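Local coordinates for carbohydrate-binding protein (Flavonifractor plautii, PDB 6N1B), which probably removes the acetyl group from the N-acetylgalactosamine of the blood group A antigen, and here holds the related blood group B trisaccharide, at residues A[114-122]-A[134-142]; A[200-208]-A[220-229]. One frame throughout, in Å; residues are numbered along the deposited sequence.

Contact 1: residues A[114-122]-A[134-142]; sequences TRYHNCDAD and AYWNWADDQ. With CA (calcium ion), chain C; CA (calcium ion), chain D; GLA (alpha-D-galactopyranose), chain B; FUC (alpha-L-fucopyranose), chain E.
A beta hairpin of strands 116-126 and 131-140, the first two strands of a four-stranded antiparallel blade in what looks like a five-bladed propeller, carries part of the glycan pocket and a ligand to each of two calcium ions. At the sugar, His117 and Asp141 join the two segments: His117 ND1 donates to Asp141 OD2 over 2.6 Å, on the syn lone pair, with ring and carboxylate nearly coplanar (18°). The imidazole is thereby fixed in rotation, and its other nitrogen, NE2, lies 2.7 Å from O3 of the alpha-galactose, a nearly straight hydrogen bond in which either atom could be the donor. Asp141 also takes a bond on OD1 from O2 of the fucose. A bulge between Cys119 and Asp122, where Asp120 has positive phi, shifts the register by one residue. Asp120 OD1 binds one calcium at 2.0 Å, where four waters and His272 complete the shell, while Asp122 OD1, which also accepts from Arg336, binds the other at 2.4 Å beside Asp56 and Asp274. On the opposite face of the sheet, Tyr116 and Trp138 meet rim to rim, CD1 to CZ2 at 3.5 Å, their planes only 8° apart. Asn118 sets its ND2 at the edge of Trp138, and a water accepts from both this amide and Trp136 NE1. At the open end of the hairpin Arg115, its chain extended, grips Asp140 side-on with NE to OD1 (2.9 Å) and NH2 to OD2, while the amide of Gln142 stacks on its guanidinium. Gln142 N reaches the same OD1 from the other face of the carboxylate, an Asx turn. With ND1 on Asp141 and NE2 on the sugar, the imidazole is gripped at both nitrogens.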
loop_
_atom_site.group_PDB
_atom_site.type_symbol
_atom_site.label_atom_id
_atom_site.label_comp_id
_atom_site.label_asym_id
_atom_site.label_seq_id
_atom_site.Cartn_x
_atom_site.Cartn_y
_atom_site.Cartn_z
ATOM N N THR A 114 -1.981 -17.649 15.170
ATOM C CA THR A 114 -1.859 -17.740 13.726
ATOM C C THR A 114 -3.184 -17.961 12.968
ATOM O O THR A 114 -3.208 -18.015 11.786
ATOM C CB THR A 114 -0.822 -18.743 13.245
ATOM O OG1 THR A 114 -1.156 -20.006 13.738
ATOM C CG2 THR A 114 0.612 -18.370 13.737
ATOM N N ARG A 115 -4.309 -18.040 13.692
ATOM C CA ARG A 115 -5.614 -18.065 13.067
ATOM C C ARG A 115 -5.903 -16.768 12.318
ATOM O O ARG A 115 -6.682 -16.771 11.361
ATOM C CB ARG A 115 -6.717 -18.327 14.112
ATOM C CG ARG A 115 -8.149 -18.255 13.518
ATOM C CD ARG A 115 -9.152 -18.676 14.521
ATOM N NE ARG A 115 -10.465 -18.487 13.964
ATOM C CZ ARG A 115 -11.584 -18.939 14.457
ATOM N NH1 ARG A 115 -11.592 -19.719 15.579
ATOM N NH2 ARG A 115 -12.711 -18.619 13.829
ATOM N N TYR A 116 -5.302 -15.658 12.780
ATOM C CA TYR A 116 -5.625 -14.309 12.341
ATOM C C TYR A 116 -4.399 -13.623 11.763
ATOM O O TYR A 116 -3.280 -13.964 12.194
ATOM C CB TYR A 116 -6.068 -13.422 13.498
ATOM C CG TYR A 116 -7.203 -14.041 14.259
ATOM C CD1 TYR A 116 -8.555 -13.833 13.894
ATOM C CD2 TYR A 116 -6.959 -14.773 15.396
ATOM C CE1 TYR A 116 -9.633 -14.424 14.559
ATOM C CE2 TYR A 116 -8.035 -15.398 16.090
ATOM C CZ TYR A 116 -9.362 -15.259 15.646
ATOM O OH TYR A 116 -10.450 -15.845 16.277
ATOM N N HIS A 117 -4.585 -12.713 10.822
ATOM C CA HIS A 117 -3.434 -11.883 10.465
ATOM C C HIS A 117 -3.915 -10.541 9.960
ATOM O O HIS A 117 -5.019 -10.399 9.409
ATOM C CB HIS A 117 -2.487 -12.562 9.395
ATOM C CG HIS A 117 -3.010 -12.435 7.976
ATOM N ND1 HIS A 117 -4.079 -13.168 7.491
ATOM C CD2 HIS A 117 -2.552 -11.704 6.912
ATOM C CE1 HIS A 117 -4.249 -12.861 6.208
ATOM N NE2 HIS A 117 -3.349 -11.961 5.832
ATOM N N ASN A 118 -3.023 -9.575 10.075
ATOM C CA ASN A 118 -3.214 -8.226 9.514
ATOM C C ASN A 118 -2.448 -8.138 8.198
ATOM O O ASN A 118 -1.571 -8.953 7.894
ATOM C CB ASN A 118 -2.706 -7.179 10.493
ATOM C CG ASN A 118 -3.451 -7.197 11.808
ATOM O OD1 ASN A 118 -2.767 -7.286 12.942
ATOM N ND2 ASN A 118 -4.714 -7.120 11.768
ATOM N N CYS A 119 -2.780 -7.133 7.400
ATOM C CA CYS A 119 -2.119 -6.919 6.096
ATOM C C CYS A 119 -2.566 -5.610 5.474
ATOM O O CYS A 119 -3.513 -4.956 5.950
ATOM C CB CYS A 119 -2.417 -8.088 5.081
ATOM S SG CYS A 119 -4.191 -8.217 4.707
ATOM N N ASP A 120 -1.843 -5.213 4.443
ATOM C CA ASP A 120 -2.428 -4.270 3.471
ATOM C C ASP A 120 -2.701 -2.896 4.041
ATOM O O ASP A 120 -3.877 -2.366 3.929
ATOM C CB ASP A 120 -3.719 -4.837 2.854
ATOM C CG ASP A 120 -3.518 -6.075 1.992
ATOM O OD1 ASP A 120 -2.381 -6.557 1.915
ATOM O OD2 ASP A 120 -4.544 -6.651 1.591
ATOM N N ALA A 121 -1.730 -2.213 4.599
ATOM C CA ALA A 121 -1.940 -0.884 5.130
ATOM C C ALA A 121 -1.968 0.172 4.015
ATOM O O ALA A 121 -1.233 0.146 3.052
ATOM C CB ALA A 121 -0.927 -0.538 6.154
ATOM N N ASP A 122 -2.749 1.234 4.263
ATOM C CA ASP A 122 -2.831 2.445 3.399
ATOM C C ASP A 122 -3.212 3.623 4.246
ATOM O O ASP A 122 -4.070 3.461 5.141
ATOM C CB ASP A 122 -3.874 2.189 2.280
ATOM C CG ASP A 122 -4.006 3.306 1.254
ATOM O OD1 ASP A 122 -3.251 3.359 0.177
ATOM O OD2 ASP A 122 -4.855 4.210 1.532
ATOM N N ALA A 134 -4.705 5.785 9.229
ATOM C CA ALA A 134 -4.017 4.607 8.774
ATOM C C ALA A 134 -5.031 3.397 8.777
ATOM O O ALA A 134 -5.550 3.024 9.852
ATOM C CB ALA A 134 -2.849 4.269 9.714
ATOM N N TYR A 135 -5.281 2.874 7.582
ATOM C CA TYR A 135 -6.191 1.740 7.381
ATOM C C TYR A 135 -5.394 0.464 7.206
ATOM O O TYR A 135 -4.256 0.493 6.697
ATOM C CB TYR A 135 -7.001 1.986 6.102
ATOM C CG TYR A 135 -7.936 3.189 6.166
ATOM C CD1 TYR A 135 -7.503 4.453 5.798
ATOM C CD2 TYR A 135 -9.269 3.050 6.496
ATOM C CE1 TYR A 135 -8.372 5.517 5.829
ATOM C CE2 TYR A 135 -10.160 4.106 6.522
ATOM C CZ TYR A 135 -9.692 5.349 6.120
ATOM O OH TYR A 135 -10.527 6.442 6.118
ATOM N N TRP A 136 -5.999 -0.663 7.516
ATOM C CA TRP A 136 -5.403 -1.975 7.157
ATOM C C TRP A 136 -6.535 -3.005 7.128
ATOM O O TRP A 136 -7.678 -2.720 7.464
ATOM C CB TRP A 136 -4.278 -2.393 8.104
ATOM C CG TRP A 136 -4.742 -2.778 9.472
ATOM C CD1 TRP A 136 -4.998 -4.062 9.920
ATOM C CD2 TRP A 136 -5.025 -1.923 10.575
ATOM N NE1 TRP A 136 -5.468 -4.061 11.209
ATOM C CE2 TRP A 136 -5.452 -2.751 11.641
ATOM C CE3 TRP A 136 -5.001 -0.550 10.783
ATOM C CZ2 TRP A 136 -5.855 -2.250 12.835
ATOM C CZ3 TRP A 136 -5.384 -0.057 12.026
ATOM C CH2 TRP A 136 -5.788 -0.885 13.047
ATOM N N ASN A 137 -6.161 -4.221 6.714
ATOM C CA ASN A 137 -7.088 -5.359 6.624
ATOM C C ASN A 137 -6.753 -6.371 7.672
ATOM O O ASN A 137 -5.574 -6.744 7.797
ATOM C CB ASN A 137 -7.023 -5.917 5.211
ATOM C CG ASN A 137 -8.027 -6.977 4.964
ATOM O OD1 ASN A 137 -7.930 -8.044 5.617
ATOM N ND2 ASN A 137 -8.972 -6.781 4.028
ATOM N N TRP A 138 -7.707 -6.797 8.425
ATOM C CA TRP A 138 -7.604 -7.833 9.396
ATOM C C TRP A 138 -8.434 -9.039 8.957
ATOM O O TRP A 138 -9.623 -8.848 8.602
ATOM C CB TRP A 138 -8.100 -7.412 10.802
ATOM C CG TRP A 138 -8.311 -8.470 11.831
ATOM C CD1 TRP A 138 -7.318 -8.966 12.686
ATOM C CD2 TRP A 138 -9.520 -9.171 12.138
ATOM N NE1 TRP A 138 -7.889 -9.895 13.525
ATOM C CE2 TRP A 138 -9.235 -10.028 13.226
ATOM C CE3 TRP A 138 -10.825 -9.071 11.690
ATOM C CZ2 TRP A 138 -10.203 -10.758 13.851
ATOM C CZ3 TRP A 138 -11.821 -9.857 12.269
ATOM C CH2 TRP A 138 -11.505 -10.719 13.328
ATOM N N ALA A 139 -7.892 -10.257 9.022
ATOM C CA ALA A 139 -8.669 -11.441 8.597
ATOM C C ALA A 139 -8.624 -12.501 9.694
ATOM O O ALA A 139 -7.563 -12.759 10.292
ATOM C CB ALA A 139 -8.045 -12.033 7.346
ATOM N N ASP A 140 -9.760 -13.135 9.895
ATOM C CA ASP A 140 -9.852 -14.450 10.479
ATOM C C ASP A 140 -9.661 -15.456 9.358
ATOM O O ASP A 140 -10.531 -15.587 8.533
ATOM C CB ASP A 140 -11.253 -14.616 11.120
ATOM C CG ASP A 140 -11.528 -16.000 11.758
ATOM O OD1 ASP A 140 -10.657 -16.867 11.594
ATOM O OD2 ASP A 140 -12.620 -16.115 12.413
ATOM N N ASP A 141 -8.486 -16.081 9.296
ATOM C CA ASP A 141 -8.249 -16.927 8.171
ATOM C C ASP A 141 -8.925 -18.279 8.218
ATOM O O ASP A 141 -8.811 -19.067 7.274
ATOM C CB ASP A 141 -6.756 -17.109 7.967
ATOM C CG ASP A 141 -6.047 -15.802 7.591
ATOM O OD1 ASP A 141 -6.209 -15.311 6.429
ATOM O OD2 ASP A 141 -5.386 -15.218 8.509
ATOM N N GLN A 142 -9.575 -18.599 9.339
ATOM C CA GLN A 142 -10.270 -19.892 9.430
ATOM C C GLN A 142 -11.511 -19.947 8.584
ATOM O O GLN A 142 -12.412 -19.092 8.728
ATOM C CB GLN A 142 -10.626 -20.164 10.893
ATOM C CG GLN A 142 -11.250 -21.540 11.119
ATOM C CD GLN A 142 -11.251 -21.994 12.534
ATOM O OE1 GLN A 142 -12.254 -22.467 13.003
ATOM N NE2 GLN A 142 -10.111 -21.921 13.213
HETATM CA CA CA C . -1.643 -8.158 1.049
HETATM CA CA CA D . -2.058 5.334 -0.619
HETATM C C1 GLA B . -1.771 -13.606 0.729
HETATM C C2 GLA B . -1.890 -12.202 1.409
HETATM C C3 GLA B . -2.799 -12.311 2.644
HETATM C C4 GLA B . -4.195 -12.944 2.293
HETATM C C5 GLA B . -3.997 -14.251 1.464
HETATM C C6 GLA B . -5.245 -14.703 0.821
HETATM O O2 GLA B . -0.521 -11.830 1.819
HETATM O O3 GLA B . -2.921 -10.876 3.413
HETATM O O4 GLA B . -4.861 -11.971 1.579
HETATM O O5 GLA B . -3.113 -14.022 0.281
HETATM O O6 GLA B . -5.100 -16.004 0.104
HETATM C C1 FUC E . -1.467 -16.062 4.280
HETATM C C2 FUC E . -2.666 -16.174 5.236
HETATM C C3 FUC E . -2.793 -17.624 5.753
HETATM C C4 FUC E . -1.526 -18.000 6.497
HETATM C C5 FUC E . -0.348 -17.889 5.541
HETATM C C6 FUC E . 1.059 -18.154 6.153
HETATM O O2 FUC E . -3.891 -15.856 4.506
HETATM O O3 FUC E . -3.888 -17.710 6.703
HETATM O O4 FUC E . -1.364 -17.133 7.611
HETATM O O5 FUC E . -0.314 -16.530 5.002
HETATM O O HOH W 1 -3.239 -16.398 9.502
HETATM O O HOH W 2 -12.808 -15.484 15.090
HETATM O O HOH W 3 -5.594 -9.778 6.547
HETATM O O HOH W 4 -6.257 -5.776 13.527
HETATM O O HOH W 5 -0.703 -9.867 0.604
HETATM O O HOH W 6 0.188 -7.029 1.153
HETATM O O HOH W 7 -1.025 -9.224 2.805
HETATM O O HOH W 8 -3.552 -9.128 1.095
HETATM O O HOH W 9 -0.594 6.484 -2.043
#

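Contact 2: residues A[200-208]-A[220-229]; sequences DRYDMLSPT and LWANNTGDVG. With GLA (alpha-D-galactopyranose), chain B.
One carboxylate oxygen, Asp227 OD1, takes both the backbone and the side chain of a single arginine: Arg201 N and Arg201 NE each donate to it over 2.9 Å. The backbone N comes on the anti side, whereas NE arrives from above the carboxylate plane. A bend at chi3 (-71°) folds the Arg201 chain back to make this possible; NH2 adds a weak bond to OD2, and NH1 goes to the carbonyl of Asp141. Next along, Tyr202 O receives two bonds from one residue, Thr225 OG1 at 2.7 Å and Thr225 N at 3.0 Å, both from the same face of the carbonyl. The Tyr202 ring is sandwiched, with Arg201 CB over the centre of one face and C6 of the alpha-galactose over the other, 3.8 Å from CD1. Its edge lies against the backbone of Val228. Gly229 CA comes within 3.4 Å of the alpha-galactose O6. Farther on, Leu205 and Asn223 pair as antiparallel strands, then a bulge leads to the pair of Thr208 and Trp221. Backed by Arg201 CB and tied through its backbone to Thr225 and Gly226, the tyrosine turns a ring face to C6 of the sugar, consistent with a CH-pi contact.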
loop_
_atom_site.group_PDB
_atom_site.type_symbol
_atom_site.label_atom_id
_atom_site.label_comp_id
_atom_site.label_asym_id
_atom_site.label_seq_id
_atom_site.Cartn_x
_atom_site.Cartn_y
_atom_site.Cartn_z
ATOM N N ASP A 200 -16.968 -12.751 4.380
ATOM C CA ASP A 200 -15.979 -13.515 3.575
ATOM C C ASP A 200 -14.600 -13.054 4.010
ATOM O O ASP A 200 -14.428 -11.913 4.510
ATOM C CB ASP A 200 -16.251 -13.292 2.067
ATOM C CG ASP A 200 -17.447 -14.141 1.585
ATOM O OD1 ASP A 200 -17.760 -15.154 2.231
ATOM O OD2 ASP A 200 -18.083 -13.733 0.715
ATOM N N ARG A 201 -13.638 -13.887 3.772
ATOM C CA ARG A 201 -12.258 -13.579 4.318
ATOM C C ARG A 201 -11.430 -12.650 3.445
ATOM O O ARG A 201 -10.641 -11.891 4.003
ATOM C CB ARG A 201 -11.449 -14.863 4.429
ATOM C CG ARG A 201 -11.956 -15.752 5.591
ATOM C CD ARG A 201 -11.231 -17.105 5.657
ATOM N NE ARG A 201 -11.690 -17.922 4.494
ATOM C CZ ARG A 201 -11.134 -19.056 4.130
ATOM N NH1 ARG A 201 -10.182 -19.606 4.853
ATOM N NH2 ARG A 201 -11.643 -19.687 3.070
ATOM N N TYR A 202 -11.642 -12.587 2.098
ATOM C CA TYR A 202 -10.671 -12.047 1.201
ATOM C C TYR A 202 -11.272 -11.175 0.144
ATOM O O TYR A 202 -10.769 -11.016 -0.977
ATOM C CB TYR A 202 -9.790 -13.151 0.585
ATOM C CG TYR A 202 -9.154 -14.052 1.650
ATOM C CD1 TYR A 202 -8.321 -13.519 2.674
ATOM C CD2 TYR A 202 -9.311 -15.399 1.596
ATOM C CE1 TYR A 202 -7.781 -14.323 3.615
ATOM C CE2 TYR A 202 -8.766 -16.200 2.578
ATOM C CZ TYR A 202 -8.022 -15.716 3.601
ATOM O OH TYR A 202 -7.535 -16.535 4.584
ATOM N N ASP A 203 -12.357 -10.454 0.496
ATOM C CA ASP A 203 -13.076 -9.665 -0.516
ATOM C C ASP A 203 -12.881 -8.185 -0.422
ATOM O O ASP A 203 -13.534 -7.479 -1.160
ATOM C CB ASP A 203 -14.568 -10.022 -0.541
ATOM C CG ASP A 203 -15.418 -9.582 0.624
ATOM O OD1 ASP A 203 -14.937 -8.819 1.509
ATOM O OD2 ASP A 203 -16.631 -9.941 0.679
ATOM N N MET A 204 -11.879 -7.726 0.381
ATOM C CA MET A 204 -11.569 -6.303 0.518
ATOM C C MET A 204 -10.044 -6.096 0.596
ATOM O O MET A 204 -9.539 -5.437 1.492
ATOM C CB MET A 204 -12.257 -5.718 1.830
ATOM C CG MET A 204 -13.534 -5.930 2.064
ATOM S SD MET A 204 -14.149 -5.217 3.538
ATOM C CE MET A 204 -13.687 -6.262 4.894
ATOM N N LEU A 205 -9.283 -6.801 -0.263
ATOM C CA LEU A 205 -7.842 -6.733 -0.205
ATOM C C LEU A 205 -7.286 -5.406 -0.669
ATOM O O LEU A 205 -7.792 -4.744 -1.573
ATOM C CB LEU A 205 -7.173 -7.851 -0.977
ATOM C CG LEU A 205 -7.583 -9.314 -0.630
ATOM C CD1 LEU A 205 -6.724 -10.279 -1.305
ATOM C CD2 LEU A 205 -7.540 -9.527 0.899
ATOM N N SER A 206 -6.155 -5.053 -0.054
ATOM C CA SER A 206 -5.419 -3.854 -0.457
ATOM C C SER A 206 -6.302 -2.559 -0.564
ATOM O O SER A 206 -6.269 -1.892 -1.603
ATOM C CB SER A 206 -4.659 -4.095 -1.779
ATOM O OG SER A 206 -3.835 -3.004 -2.155
ATOM N N PRO A 207 -7.018 -2.292 0.526
ATOM C CA PRO A 207 -7.791 -1.003 0.476
ATOM C C PRO A 207 -6.935 0.199 0.206
ATOM O O PRO A 207 -5.819 0.298 0.785
ATOM C CB PRO A 207 -8.404 -0.972 1.910
ATOM C CG PRO A 207 -7.477 -1.722 2.759
ATOM C CD PRO A 207 -7.040 -2.875 1.873
ATOM N N THR A 208 -7.355 1.098 -0.632
ATOM C CA THR A 208 -6.581 2.291 -0.933
ATOM C C THR A 208 -7.557 3.433 -0.937
ATOM O O THR A 208 -8.615 3.354 -1.615
ATOM C CB THR A 208 -5.718 2.120 -2.195
ATOM O OG1 THR A 208 -5.042 3.321 -2.508
ATOM C CG2 THR A 208 -6.483 1.721 -3.425
ATOM N N LEU A 220 -12.681 4.523 -1.331
ATOM C CA LEU A 220 -11.831 3.389 -0.975
ATOM C C LEU A 220 -11.990 2.332 -2.071
ATOM O O LEU A 220 -13.131 1.930 -2.370
ATOM C CB LEU A 220 -12.229 2.841 0.393
ATOM C CG LEU A 220 -11.413 1.649 0.963
ATOM C CD1 LEU A 220 -11.536 1.649 2.506
ATOM C CD2 LEU A 220 -11.814 0.302 0.426
ATOM N N TRP A 221 -10.905 1.928 -2.730
ATOM C CA TRP A 221 -10.902 0.837 -3.677
ATOM C C TRP A 221 -10.256 -0.397 -3.050
ATOM O O TRP A 221 -9.296 -0.279 -2.272
ATOM C CB TRP A 221 -10.096 1.164 -4.922
ATOM C CG TRP A 221 -10.625 2.323 -5.742
ATOM C CD1 TRP A 221 -11.402 2.269 -6.871
ATOM C CD2 TRP A 221 -10.342 3.751 -5.555
ATOM N NE1 TRP A 221 -11.639 3.518 -7.352
ATOM C CE2 TRP A 221 -10.999 4.456 -6.577
ATOM C CE3 TRP A 221 -9.681 4.473 -4.605
ATOM C CZ2 TRP A 221 -10.948 5.829 -6.693
ATOM C CZ3 TRP A 221 -9.634 5.845 -4.702
ATOM C CH2 TRP A 221 -10.250 6.521 -5.717
ATOM N N ALA A 222 -10.812 -1.558 -3.308
ATOM C CA ALA A 222 -10.292 -2.788 -2.760
ATOM C C ALA A 222 -10.493 -3.915 -3.771
ATOM O O ALA A 222 -11.354 -3.810 -4.656
ATOM C CB ALA A 222 -10.945 -3.141 -1.407
ATOM N N ASN A 223 -9.696 -4.993 -3.647
ATOM C CA ASN A 223 -9.813 -6.138 -4.565
ATOM C C ASN A 223 -10.635 -7.238 -3.915
ATOM O O ASN A 223 -10.358 -7.717 -2.809
ATOM C CB ASN A 223 -8.428 -6.628 -4.952
ATOM C CG ASN A 223 -8.434 -7.741 -5.916
ATOM O OD1 ASN A 223 -9.395 -7.860 -6.721
ATOM N ND2 ASN A 223 -7.386 -8.539 -5.934
ATOM N N ASN A 224 -11.702 -7.640 -4.641
ATOM C CA ASN A 224 -12.633 -8.706 -4.180
ATOM C C ASN A 224 -12.149 -10.064 -4.707
ATOM O O ASN A 224 -12.251 -10.291 -5.956
ATOM C CB ASN A 224 -14.006 -8.381 -4.647
ATOM C CG ASN A 224 -15.049 -9.276 -4.045
ATOM O OD1 ASN A 224 -14.759 -10.512 -3.890
ATOM N ND2 ASN A 224 -16.210 -8.772 -3.712
ATOM N N THR A 225 -11.561 -10.856 -3.816
ATOM C CA THR A 225 -11.133 -12.232 -4.158
ATOM C C THR A 225 -12.041 -13.206 -3.433
ATOM O O THR A 225 -11.702 -14.396 -3.241
ATOM C CB THR A 225 -9.647 -12.400 -3.910
ATOM O OG1 THR A 225 -9.333 -12.705 -2.540
ATOM C CG2 THR A 225 -8.846 -11.247 -4.370
ATOM N N GLY A 226 -13.220 -12.756 -3.087
ATOM C CA GLY A 226 -14.216 -13.602 -2.438
ATOM C C GLY A 226 -13.752 -14.171 -1.115
ATOM O O GLY A 226 -13.074 -13.494 -0.341
ATOM N N ASP A 227 -14.072 -15.448 -0.911
ATOM C CA ASP A 227 -13.594 -16.192 0.220
ATOM C C ASP A 227 -12.382 -17.090 -0.170
ATOM O O ASP A 227 -12.059 -18.034 0.572
ATOM C CB ASP A 227 -14.688 -17.051 0.856
ATOM C CG ASP A 227 -14.341 -17.518 2.272
ATOM O OD1 ASP A 227 -13.860 -16.649 3.066
ATOM O OD2 ASP A 227 -14.692 -18.667 2.592
ATOM N N VAL A 228 -11.715 -16.736 -1.275
ATOM C CA VAL A 228 -10.674 -17.640 -1.815
ATOM C C VAL A 228 -9.256 -17.048 -1.652
ATOM O O VAL A 228 -8.368 -17.776 -1.228
ATOM C CB VAL A 228 -10.991 -17.919 -3.321
ATOM C CG1 VAL A 228 -9.838 -18.732 -3.954
ATOM C CG2 VAL A 228 -12.340 -18.621 -3.481
ATOM N N GLY A 229 -9.028 -15.806 -2.089
ATOM C CA GLY A 229 -7.729 -15.231 -1.843
ATOM C C GLY A 229 -6.774 -15.367 -3.035
ATOM O O GLY A 229 -7.155 -15.148 -4.182
HETATM C C1 GLA B . -1.771 -13.606 0.729
HETATM C C2 GLA B . -1.890 -12.202 1.409
HETATM C C3 GLA B . -2.799 -12.311 2.644
HETATM C C4 GLA B . -4.195 -12.944 2.293
HETATM C C5 GLA B . -3.997 -14.251 1.464
HETATM C C6 GLA B . -5.245 -14.703 0.821
HETATM O O2 GLA B . -0.521 -11.830 1.819
HETATM O O3 GLA B . -2.921 -10.876 3.413
HETATM O O4 GLA B . -4.861 -11.971 1.579
HETATM O O5 GLA B . -3.113 -14.022 0.281
HETATM O O6 GLA B . -5.100 -16.004 0.104
#

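Contacts 1 and 2 lie in consecutive four-stranded sheets, their centres 11 Å apart, and both touch the same alpha-galactose: 114-122 with 134-142 meets O3, while 200-208 with 220-229 packs on C6 and approaches O6. Two polar bonds join them. Tyr202 OH is 2.6 Å from Asp141 OD1, so the ring facing the sugar in contact 2 probably also steadies the carboxylate bonded to His117 in contact 1. Ser206 N, at the corner of its chain, is 2.8 Å from Asp120 OD2, the oxygen not bonded to the calcium. Packing of Asp122 CB on Pro207 O, 3.1 Å, continues this seam toward the second calcium.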